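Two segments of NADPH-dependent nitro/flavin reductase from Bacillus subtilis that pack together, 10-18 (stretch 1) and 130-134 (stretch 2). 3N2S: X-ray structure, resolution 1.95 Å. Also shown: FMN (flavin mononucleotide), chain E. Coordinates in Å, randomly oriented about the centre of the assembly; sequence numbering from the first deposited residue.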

# COMPACT_ATOMS: atom_id res chain seq x y z
N ASN A 10 -12.61 -10.11 9.45
CA ASN A 10 -12.17 -11.21 10.32
C ASN A 10 -10.63 -11.26 10.49
O ASN A 10 -10.11 -12.04 11.30
N HIS A 11 -9.89 -10.44 9.69
CA HIS A 11 -8.43 -10.47 9.72
C HIS A 11 -7.77 -10.37 11.09
O HIS A 11 -8.13 -9.51 11.90
N ARG A 12 -6.74 -11.19 11.29
CA ARG A 12 -5.76 -11.14 12.37
C ARG A 12 -4.48 -11.74 11.82
O ARG A 12 -4.53 -12.61 10.94
N SER A 13 -3.32 -11.21 12.29
CA SER A 13 -2.01 -11.71 11.88
C SER A 13 -1.84 -13.12 12.46
O SER A 13 -2.19 -13.35 13.63
N ILE A 14 -1.35 -14.05 11.65
CA ILE A 14 -1.13 -15.42 12.09
C ILE A 14 0.39 -15.61 12.19
O ILE A 14 1.13 -15.37 11.22
N ARG A 15 0.84 -16.00 13.37
CA ARG A 15 2.27 -16.16 13.61
C ARG A 15 2.63 -17.61 13.98
O ARG A 15 3.75 -17.87 14.41
N SER A 16 1.69 -18.53 13.77
CA SER A 16 1.91 -19.95 14.05
C SER A 16 1.29 -20.74 12.91
O SER A 16 0.07 -20.75 12.74
N PHE A 17 2.14 -21.36 12.12
CA PHE A 17 1.72 -22.11 10.94
C PHE A 17 2.11 -23.56 11.01
O PHE A 17 3.09 -23.88 11.66
N THR A 18 1.41 -24.43 10.26
CA THR A 18 1.79 -25.85 10.15
C THR A 18 2.94 -25.91 9.14
O THR A 18 3.20 -24.93 8.45
N LEU A 130 -6.23 -19.45 4.53
CA LEU A 130 -4.83 -19.37 4.93
C LEU A 130 -4.64 -18.17 5.86
O LEU A 130 -5.47 -17.27 5.89
N GLY A 131 -3.56 -18.20 6.63
CA GLY A 131 -3.18 -17.11 7.52
C GLY A 131 -2.03 -16.34 6.90
O GLY A 131 -1.26 -16.90 6.09
N ILE A 132 -1.94 -15.04 7.25
CA ILE A 132 -0.85 -14.18 6.77
C ILE A 132 -0.26 -13.36 7.91
O ILE A 132 -0.95 -13.03 8.87
N CYS A 133 0.99 -12.92 7.72
CA CYS A 133 1.65 -11.97 8.60
C CYS A 133 2.66 -11.19 7.78
O CYS A 133 3.54 -11.78 7.15
N TYR A 134 2.49 -9.86 7.75
CA TYR A 134 3.44 -8.96 7.08
C TYR A 134 4.70 -8.93 7.93
O TYR A 134 4.61 -9.05 9.15

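A single direct hydrogen bond ties these two stretches together, and much of the remaining polar work is done by two waters and a flavin. The case illustrates a general principle: a segment without regular structure can be held against a strand by very few direct polar links when side-chain packing, waters and a cofactor make the rest of the contact. The direct link runs from Ile14 N to Ile132 O at 3.0 Å, with an N-H...O angle of 169°, close to linear. The same acceptor also receives a CA-H...O contact, Ser13 CA lying 3.5 Å from Ile132 O, so one carbonyl anchors two successive residues of the loop.

Water extends this connection along the backbone. Water 1 lies 2.7 Å from Arg12 O, within reach to donate, and accepts from Ile132 N at 2.9 Å, so that both the amide and the carbonyl of Ile132 are linked to stretch 1. Water 2 accepts from Tyr134 N at 2.9 Å and donates to Ser13 OG at 2.8 Å, forming a second bridge farther along the strand.

Gly131 is where the backbone itself comes close. An ideal CB there would point toward stretch 1 and sit 2.7 Å from Ile14 CG1, a clash, and a tight 3.4 Å from Phe17 CE1. In its absence, Ile14 CG1 comes to 3.7 Å from Gly131 CA. Ile14 adopts m for both chi1 and chi2; its CA-to-CB bond points sideways. Phe17, also m at chi1, points toward the strand, and its ring meets the backbone edge-on: Phe17 CE1 is 3.3 Å from Gly131 O, with that oxygen near the ring plane.

Cys133 is the strand side chain that points inward. With chi1 in t, it places SG 3.9 Å from Ser13 CB, while its CB lies 3.3 Å from Ile14 O, a carbonyl buried here without a polar partner. Its sulfur also lies over one face of the Arg15 guanidinium, 3.8 Å from SG to Arg15 NE. Ile132 begins pointing away, yet its end returns: with chi1 in p and chi2 at 91°, between wells, CD1 reaches the His11 ring, which is t at chi1.

The flavin mononucleotide completes the arrangement, as befits a flavin reductase. Arg15, m at chi1 and extended through t at chi2 and chi3, donates from NE to FMN O2 at 2.7 Å and from NH2 to FMN N1 at 3.1 Å; the oxygen approaches the guanidinium edge, leaving a face for the cysteine sulfur. Ser13 serves the phosphate, its backbone N donating to FMN O2P at 2.9 Å and its m-rotamer OG to FMN O3P at 2.6 Å, although the position of O3P is less certain. FMN C8M lies over one face of the Tyr134 ring. Arg12, by contrast, points away from the strand and folds back on its own segment, its NE and NH1 each donating to Asn10 O at 2.9 Å.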

# COMPACT_ATOMS: atom_id res chain seq x y z
CB ASN A 10 -12.67 -12.57 9.75
CG ASN A 10 -12.46 -13.75 10.66
OD1 ASN A 10 -12.91 -13.76 11.80
ND2 ASN A 10 -11.70 -14.73 10.20
CB HIS A 11 -7.81 -9.38 8.81
CG HIS A 11 -6.33 -9.21 9.07
ND1 HIS A 11 -5.86 -8.26 9.95
CD2 HIS A 11 -5.29 -9.97 8.66
CE1 HIS A 11 -4.56 -8.44 10.02
NE2 HIS A 11 -4.17 -9.44 9.25
CB ARG A 12 -6.23 -11.80 13.69
CG ARG A 12 -6.07 -13.33 13.82
CD ARG A 12 -6.94 -14.15 12.85
NE ARG A 12 -8.35 -13.75 12.86
CZ ARG A 12 -9.26 -14.17 13.75
NH1 ARG A 12 -10.51 -13.74 13.67
NH2 ARG A 12 -8.91 -14.99 14.72
CB SER A 13 -0.91 -10.79 12.38
OG SER A 13 -0.96 -9.56 11.67
CB ILE A 14 -1.83 -16.45 11.14
CG1 ILE A 14 -3.38 -16.28 11.17
CG2 ILE A 14 -1.38 -17.88 11.44
CD1 ILE A 14 -4.11 -16.52 12.56
CB ARG A 15 2.75 -15.16 14.68
CG ARG A 15 2.63 -13.71 14.22
CD ARG A 15 3.08 -12.77 15.33
NE ARG A 15 2.99 -11.37 14.89
CZ ARG A 15 1.91 -10.62 15.02
NH1 ARG A 15 0.82 -11.10 15.62
NH2 ARG A 15 1.92 -9.35 14.61
CB SER A 16 1.30 -20.33 15.40
OG SER A 16 1.58 -21.70 15.67
CB PHE A 17 2.37 -21.51 9.68
CG PHE A 17 2.03 -20.08 9.37
CD1 PHE A 17 0.78 -19.74 8.84
CD2 PHE A 17 2.97 -19.07 9.54
CE1 PHE A 17 0.48 -18.42 8.48
CE2 PHE A 17 2.67 -17.74 9.21
CZ PHE A 17 1.43 -17.43 8.68
CB THR A 18 0.62 -26.70 9.64
OG1 THR A 18 0.42 -26.42 8.25
CG2 THR A 18 -0.67 -26.51 10.45
CB LEU A 130 -3.88 -19.24 3.69
CG LEU A 130 -3.91 -20.39 2.67
CD1 LEU A 130 -3.31 -19.95 1.34
CD2 LEU A 130 -3.21 -21.64 3.23
CB ILE A 132 -1.26 -13.25 5.56
CG1 ILE A 132 -2.29 -12.15 5.94
CG2 ILE A 132 -1.74 -14.04 4.33
CD1 ILE A 132 -1.67 -10.77 6.40
CB CYS A 133 2.29 -12.61 9.84
SG CYS A 133 2.77 -11.39 11.10
CB TYR A 134 2.89 -7.55 7.00
CG TYR A 134 1.91 -7.32 5.88
CD1 TYR A 134 2.31 -6.70 4.70
CD2 TYR A 134 0.57 -7.70 6.00
CE1 TYR A 134 1.42 -6.48 3.66
CE2 TYR A 134 -0.34 -7.47 4.97
CZ TYR A 134 0.09 -6.87 3.80
OH TYR A 134 -0.80 -6.61 2.80
N1 FMN E . 4.17 -8.48 12.65
C2 FMN E . 5.25 -9.19 13.06
O2 FMN E . 5.12 -10.11 13.89
N3 FMN E . 6.49 -8.91 12.59
C4 FMN E . 6.82 -7.96 11.65
O4 FMN E . 7.97 -7.76 11.25
C4A FMN E . 5.67 -7.17 11.14
N5 FMN E . 5.86 -6.27 10.20
C5A FMN E . 4.71 -5.67 9.65
C6 FMN E . 4.90 -4.79 8.55
C7 FMN E . 3.81 -4.24 7.89
C7M FMN E . 4.05 -3.39 6.65
C8 FMN E . 2.47 -4.47 8.39
C8M FMN E . 1.28 -3.84 7.75
C9 FMN E . 2.26 -5.33 9.51
C9A FMN E . 3.36 -5.92 10.17
N10 FMN E . 3.22 -6.86 11.23
C10 FMN E . 4.29 -7.54 11.72
C1' FMN E . 1.87 -7.17 11.75
C2' FMN E . 1.40 -6.02 12.65
O2' FMN E . 2.06 -6.14 13.83
C3' FMN E . -0.10 -6.24 12.89
O3' FMN E . -0.76 -6.12 11.59
C4' FMN E . -0.69 -5.22 13.96
O4' FMN E . -0.24 -5.67 15.26
C5' FMN E . -2.24 -5.35 13.98
O5' FMN E . -2.55 -6.73 14.32
P FMN E . -3.53 -7.63 13.41
O1P FMN E . -4.90 -6.99 13.37
O2P FMN E . -3.40 -8.95 14.14
O3P FMN E . -2.80 -7.73 12.06
O HOH W 1 -4.29 -14.07 8.68
O HOH W 2 0.15 -8.94 9.12